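Local coordinates for protein putative RnfG subunit of electron transport complex (Thermotoga maritima, PDB 3DCZ) that is probably a subunit of a membrane-bound, FMN-containing complex that couples electron transfer to the translocation of ions across the membrane, at residues A[20-32]-A[44-58]. Numbering follows the deposited sequence. Where two conformers were deposited one is given.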
loop_
_atom_site.group_PDB
_atom_site.type_symbol
_atom_site.label_atom_id
_atom_site.label_comp_id
_atom_site.label_asym_id
_atom_site.label_seq_id
_atom_site.Cartn_x
_atom_site.Cartn_y
_atom_site.Cartn_z
ATOM N N ASP A 20 19.440 4.058 -11.069
ATOM C CA ASP A 20 19.843 2.968 -10.136
ATOM C C ASP A 20 18.617 2.430 -9.419
ATOM O O ASP A 20 18.351 1.217 -9.439
ATOM C CB ASP A 20 20.870 3.479 -9.117
ATOM N N ASN A 21 17.857 3.343 -8.813
ATOM C CA ASN A 21 16.663 2.981 -8.036
ATOM C C ASN A 21 15.407 3.156 -8.827
ATOM O O ASN A 21 14.379 3.628 -8.269
ATOM C CB ASN A 21 16.518 3.860 -6.796
ATOM C CG ASN A 21 17.693 3.768 -5.894
ATOM O OD1 ASN A 21 17.661 3.083 -4.869
ATOM N ND2 ASN A 21 18.743 4.441 -6.271
ATOM N N ALA A 22 15.473 2.785 -10.108
ATOM C CA ALA A 22 14.345 3.003 -10.974
ATOM C C ALA A 22 13.122 2.305 -10.423
ATOM O O ALA A 22 12.086 2.938 -10.345
ATOM C CB ALA A 22 14.635 2.565 -12.405
ATOM N N ALA A 23 13.241 1.045 -9.987
ATOM C CA ALA A 23 12.077 0.258 -9.522
ATOM C C ALA A 23 11.361 0.921 -8.345
ATOM O O ALA A 23 10.131 1.040 -8.310
ATOM C CB ALA A 23 12.489 -1.149 -9.127
ATOM N N LYS A 24 12.128 1.346 -7.352
ATOM C CA LYS A 24 11.520 1.966 -6.168
ATOM C C LYS A 24 10.784 3.263 -6.531
ATOM O O LYS A 24 9.619 3.470 -6.163
ATOM C CB LYS A 24 12.578 2.237 -5.096
ATOM C CG LYS A 24 11.996 2.801 -3.829
ATOM C CD LYS A 24 13.026 2.955 -2.723
ATOM C CE LYS A 24 12.414 3.665 -1.532
ATOM N NZ LYS A 24 13.416 3.770 -0.406
ATOM N N LEU A 25 11.478 4.150 -7.249
ATOM C CA LEU A 25 10.883 5.410 -7.658
ATOM C C LEU A 25 9.656 5.178 -8.538
ATOM O O LEU A 25 8.630 5.852 -8.389
ATOM C CB LEU A 25 11.923 6.306 -8.357
ATOM C CG LEU A 25 11.444 7.695 -8.728
ATOM C CD1 LEU A 25 10.979 8.474 -7.498
ATOM C CD2 LEU A 25 12.605 8.455 -9.433
ATOM N N SER A 26 9.739 4.206 -9.432
ATOM C CA SER A 26 8.607 3.857 -10.291
ATOM C C SER A 26 7.398 3.417 -9.447
ATOM O O SER A 26 6.252 3.817 -9.698
ATOM C CB SER A 26 9.018 2.738 -11.247
ATOM O OG SER A 26 7.901 2.227 -11.945
ATOM N N ALA A 27 7.651 2.585 -8.436
ATOM C CA ALA A 27 6.603 2.121 -7.522
ATOM C C ALA A 27 5.963 3.251 -6.743
ATOM O O ALA A 27 4.740 3.276 -6.554
ATOM C CB ALA A 27 7.128 1.023 -6.553
ATOM N N ILE A 28 6.787 4.176 -6.236
ATOM C CA ILE A 28 6.251 5.278 -5.455
ATOM C C ILE A 28 5.380 6.159 -6.357
ATOM O O ILE A 28 4.294 6.589 -5.957
ATOM C CB ILE A 28 7.386 6.076 -4.828
ATOM C CG1 ILE A 28 8.086 5.192 -3.808
ATOM C CG2 ILE A 28 6.862 7.411 -4.184
ATOM C CD1 ILE A 28 9.392 5.821 -3.203
ATOM N N LYS A 29 5.840 6.411 -7.568
ATOM C CA LYS A 29 5.041 7.170 -8.548
ATOM C C LYS A 29 3.720 6.449 -8.823
ATOM O O LYS A 29 2.642 7.074 -8.813
ATOM C CB LYS A 29 5.813 7.343 -9.866
ATOM C CG LYS A 29 6.960 8.317 -9.797
ATOM C CD LYS A 29 7.765 8.334 -11.096
ATOM C CE LYS A 29 8.831 9.378 -11.068
ATOM N NZ LYS A 29 9.455 9.440 -12.408
ATOM N N PHE A 30 3.784 5.130 -9.025
ATOM C CA PHE A 30 2.569 4.378 -9.337
ATOM C C PHE A 30 1.515 4.496 -8.238
ATOM O O PHE A 30 0.326 4.759 -8.518
ATOM C CB PHE A 30 2.864 2.900 -9.559
ATOM C CG PHE A 30 1.624 2.108 -9.809
ATOM C CD1 PHE A 30 1.060 2.064 -11.067
ATOM C CD2 PHE A 30 0.990 1.422 -8.778
ATOM C CE1 PHE A 30 -0.076 1.374 -11.290
ATOM C CE2 PHE A 30 -0.185 0.770 -8.975
ATOM C CZ PHE A 30 -0.711 0.703 -10.268
ATOM N N VAL A 31 1.948 4.359 -6.974
ATOM C CA VAL A 31 0.981 4.332 -5.867
ATOM C C VAL A 31 0.405 5.711 -5.557
ATOM O O VAL A 31 -0.575 5.851 -4.789
ATOM C CB VAL A 31 1.558 3.642 -4.592
ATOM C CG1 VAL A 31 1.895 2.134 -4.918
ATOM C CG2 VAL A 31 2.745 4.375 -4.055
ATOM N N LEU A 32 1.015 6.728 -6.169
ATOM C CA LEU A 32 0.532 8.107 -6.095
ATOM C C LEU A 32 -0.329 8.499 -7.290
ATOM O O LEU A 32 -0.698 9.658 -7.421
ATOM C CB LEU A 32 1.679 9.076 -5.854
ATOM C CG LEU A 32 2.241 9.105 -4.420
ATOM C CD1 LEU A 32 3.614 9.796 -4.418
ATOM C CD2 LEU A 32 1.286 9.805 -3.458
ATOM N N GLU A 44 4.564 14.410 -11.052
ATOM C CA GLU A 44 5.587 13.385 -11.131
ATOM C C GLU A 44 6.976 13.894 -10.752
ATOM O O GLU A 44 7.712 13.185 -10.060
ATOM C CB GLU A 44 5.609 12.753 -12.513
ATOM C CG GLU A 44 6.656 11.686 -12.668
ATOM C CD GLU A 44 6.685 11.053 -14.047
ATOM O OE1 GLU A 44 5.853 11.425 -14.905
ATOM O OE2 GLU A 44 7.569 10.195 -14.276
ATOM N N LYS A 45 7.352 15.093 -11.211
ATOM C CA LYS A 45 8.644 15.670 -10.828
ATOM C C LYS A 45 8.701 16.033 -9.335
ATOM O O LYS A 45 9.757 15.892 -8.714
ATOM C CB LYS A 45 8.990 16.892 -11.686
ATOM C CG LYS A 45 9.169 16.570 -13.152
ATOM N N GLU A 46 7.584 16.503 -8.779
ATOM C CA GLU A 46 7.485 16.774 -7.357
ATOM C C GLU A 46 7.700 15.478 -6.576
ATOM O O GLU A 46 8.370 15.459 -5.560
ATOM C CB GLU A 46 6.153 17.419 -6.987
ATOM C CG GLU A 46 6.006 17.779 -5.492
ATOM C CD GLU A 46 4.661 18.433 -5.127
ATOM O OE1 GLU A 46 4.071 19.120 -5.989
ATOM O OE2 GLU A 46 4.194 18.278 -3.962
ATOM N N ILE A 47 7.119 14.385 -7.041
ATOM C CA ILE A 47 7.341 13.113 -6.355
ATOM C C ILE A 47 8.841 12.781 -6.306
ATOM O O ILE A 47 9.362 12.443 -5.244
ATOM C CB ILE A 47 6.575 11.945 -7.013
ATOM C CG1 ILE A 47 5.045 12.151 -6.901
ATOM C CG2 ILE A 47 7.026 10.624 -6.414
ATOM C CD1 ILE A 47 4.228 11.162 -7.751
ATOM N N GLU A 48 9.527 12.889 -7.448
ATOM C CA GLU A 48 10.970 12.651 -7.536
ATOM C C GLU A 48 11.737 13.520 -6.540
ATOM O O GLU A 48 12.605 13.015 -5.817
ATOM C CB GLU A 48 11.489 12.951 -8.953
ATOM C CG GLU A 48 11.039 11.992 -10.031
ATOM C CD GLU A 48 11.109 12.593 -11.448
ATOM O OE1 GLU A 48 11.685 13.701 -11.631
ATOM O OE2 GLU A 48 10.577 11.960 -12.385
ATOM N N GLU A 49 11.392 14.803 -6.487
ATOM C CA GLU A 49 12.094 15.738 -5.614
ATOM C C GLU A 49 11.898 15.376 -4.143
ATOM O O GLU A 49 12.860 15.378 -3.358
ATOM C CB GLU A 49 11.651 17.170 -5.899
ATOM C CG GLU A 49 12.190 17.681 -7.242
ATOM C CD GLU A 49 11.580 18.998 -7.685
ATOM O OE1 GLU A 49 10.728 19.552 -6.957
ATOM O OE2 GLU A 49 11.961 19.480 -8.771
ATOM N N ILE A 50 10.664 15.043 -3.776
ATOM C CA ILE A 50 10.358 14.674 -2.395
ATOM C C ILE A 50 11.078 13.385 -2.000
ATOM O O ILE A 50 11.647 13.255 -0.913
ATOM C CB ILE A 50 8.827 14.594 -2.161
ATOM C CG1 ILE A 50 8.199 15.997 -2.172
ATOM C CG2 ILE A 50 8.504 13.850 -0.851
ATOM C CD1 ILE A 50 6.683 15.925 -2.231
ATOM N N VAL A 51 11.049 12.395 -2.871
ATOM C CA VAL A 51 11.731 11.148 -2.574
ATOM C C VAL A 51 13.242 11.373 -2.406
ATOM O O VAL A 51 13.851 10.865 -1.439
ATOM C CB VAL A 51 11.458 10.102 -3.685
ATOM C CG1 VAL A 51 12.362 8.925 -3.513
ATOM C CG2 VAL A 51 9.961 9.680 -3.663
ATOM N N LYS A 52 13.852 12.133 -3.315
ATOM C CA LYS A 52 15.294 12.415 -3.226
ATOM C C LYS A 52 15.645 13.207 -1.961
ATOM O O LYS A 52 16.604 12.893 -1.263
ATOM C CB LYS A 52 15.785 13.100 -4.502
ATOM C CG LYS A 52 16.054 12.082 -5.641
ATOM C CD LYS A 52 16.048 12.712 -7.016
ATOM C CE LYS A 52 16.465 11.721 -8.106
ATOM N NZ LYS A 52 17.939 11.695 -8.312
ATOM N N LYS A 53 14.858 14.224 -1.651
ATOM C CA LYS A 53 15.072 15.041 -0.447
ATOM C C LYS A 53 14.866 14.245 0.856
ATOM O O LYS A 53 15.568 14.436 1.836
ATOM C CB LYS A 53 14.134 16.251 -0.475
ATOM C CG LYS A 53 14.251 17.195 0.716
ATOM C CD LYS A 53 13.221 18.335 0.602
ATOM C CE LYS A 53 13.348 19.343 1.745
ATOM N NZ LYS A 53 12.345 20.457 1.633
ATOM N N THR A 54 13.875 13.367 0.878
ATOM C CA THR A 54 13.593 12.560 2.063
ATOM C C THR A 54 14.660 11.476 2.222
ATOM O O THR A 54 15.063 11.155 3.336
ATOM C CB THR A 54 12.206 11.907 1.961
ATOM O OG1 THR A 54 11.198 12.901 1.727
ATOM C CG2 THR A 54 11.851 11.154 3.229
ATOM N N GLY A 55 15.072 10.906 1.094
ATOM C CA GLY A 55 16.107 9.901 1.041
ATOM C C GLY A 55 15.588 8.686 0.304
ATOM O O GLY A 55 14.508 8.187 0.612
ATOM N N ILE A 56 16.348 8.215 -0.688
ATOM C CA ILE A 56 15.924 7.093 -1.518
ATOM C C ILE A 56 16.310 5.746 -0.902
ATOM O O ILE A 56 15.865 4.701 -1.369
ATOM C CB ILE A 56 16.527 7.211 -2.960
ATOM C CG1 ILE A 56 15.832 6.287 -3.973
ATOM C CG2 ILE A 56 18.018 6.881 -2.920
ATOM C CD1 ILE A 56 14.337 6.258 -4.079
ATOM N N GLU A 57 17.122 5.766 0.153
ATOM C CA GLU A 57 17.457 4.541 0.852
ATOM C C GLU A 57 16.210 3.850 1.384
ATOM O O GLU A 57 15.156 4.467 1.502
ATOM C CB GLU A 57 18.385 4.835 2.027
ATOM C CG GLU A 57 17.711 5.349 3.297
ATOM C CD GLU A 57 17.425 6.832 3.357
ATOM O OE1 GLU A 57 17.761 7.570 2.426
ATOM O OE2 GLU A 57 16.881 7.246 4.403
ATOM N N THR A 58 16.348 2.562 1.652
ATOM C CA THR A 58 15.314 1.808 2.382
ATOM C C THR A 58 15.910 1.383 3.708
ATOM O O THR A 58 16.957 0.752 3.735
ATOM C CB THR A 58 14.778 0.611 1.574
ATOM O OG1 THR A 58 14.121 1.112 0.394
ATOM C CG2 THR A 58 13.788 -0.221 2.372
HETATM O O HOH W 1 16.850 2.470 -2.585
#
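The ammonium group of K24 is gripped from several sides: NZ donates to I56 O at 2.8 Å and to T58 OG1 at 2.9 Å, both in the loop after helix 44-54, and also bonds to Y74 OH of strand 67-77. It meets I56 O from well above the carbonyl plane, 62° out of it. CG stands anti to the backbone N (chi1 -177°) and the chain beyond is fully extended, carrying NZ past the I56 side chain, whose CD1 lies 3.8 Å from K24 CD. A methionine in place of K24 would probably leave I56 O and T58 OG1 without their shared donor and the loop less firmly tied to helix 22-31. N21 CG touches I56 CG1 at 3.7 Å. At the far end, K29 NZ forms salt bridges to E44 OE2 and E48 OE2, one helical turn apart, each 2.8 Å away and each using its anti lone pair, a three-residue network. Between these polar ends, I28 CG2 packs 3.9 Å from V51 CG2; past K29, L32 CD1, just after helix 22-31, reaches I47 CD1 at 3.7 Å. The helices, whose directions differ by 126°, pack on the five-stranded antiparallel sheet: A27 and V31 rest on strands 98-107 and 110-120, while L32 and I50 meet F76 of strand 67-77.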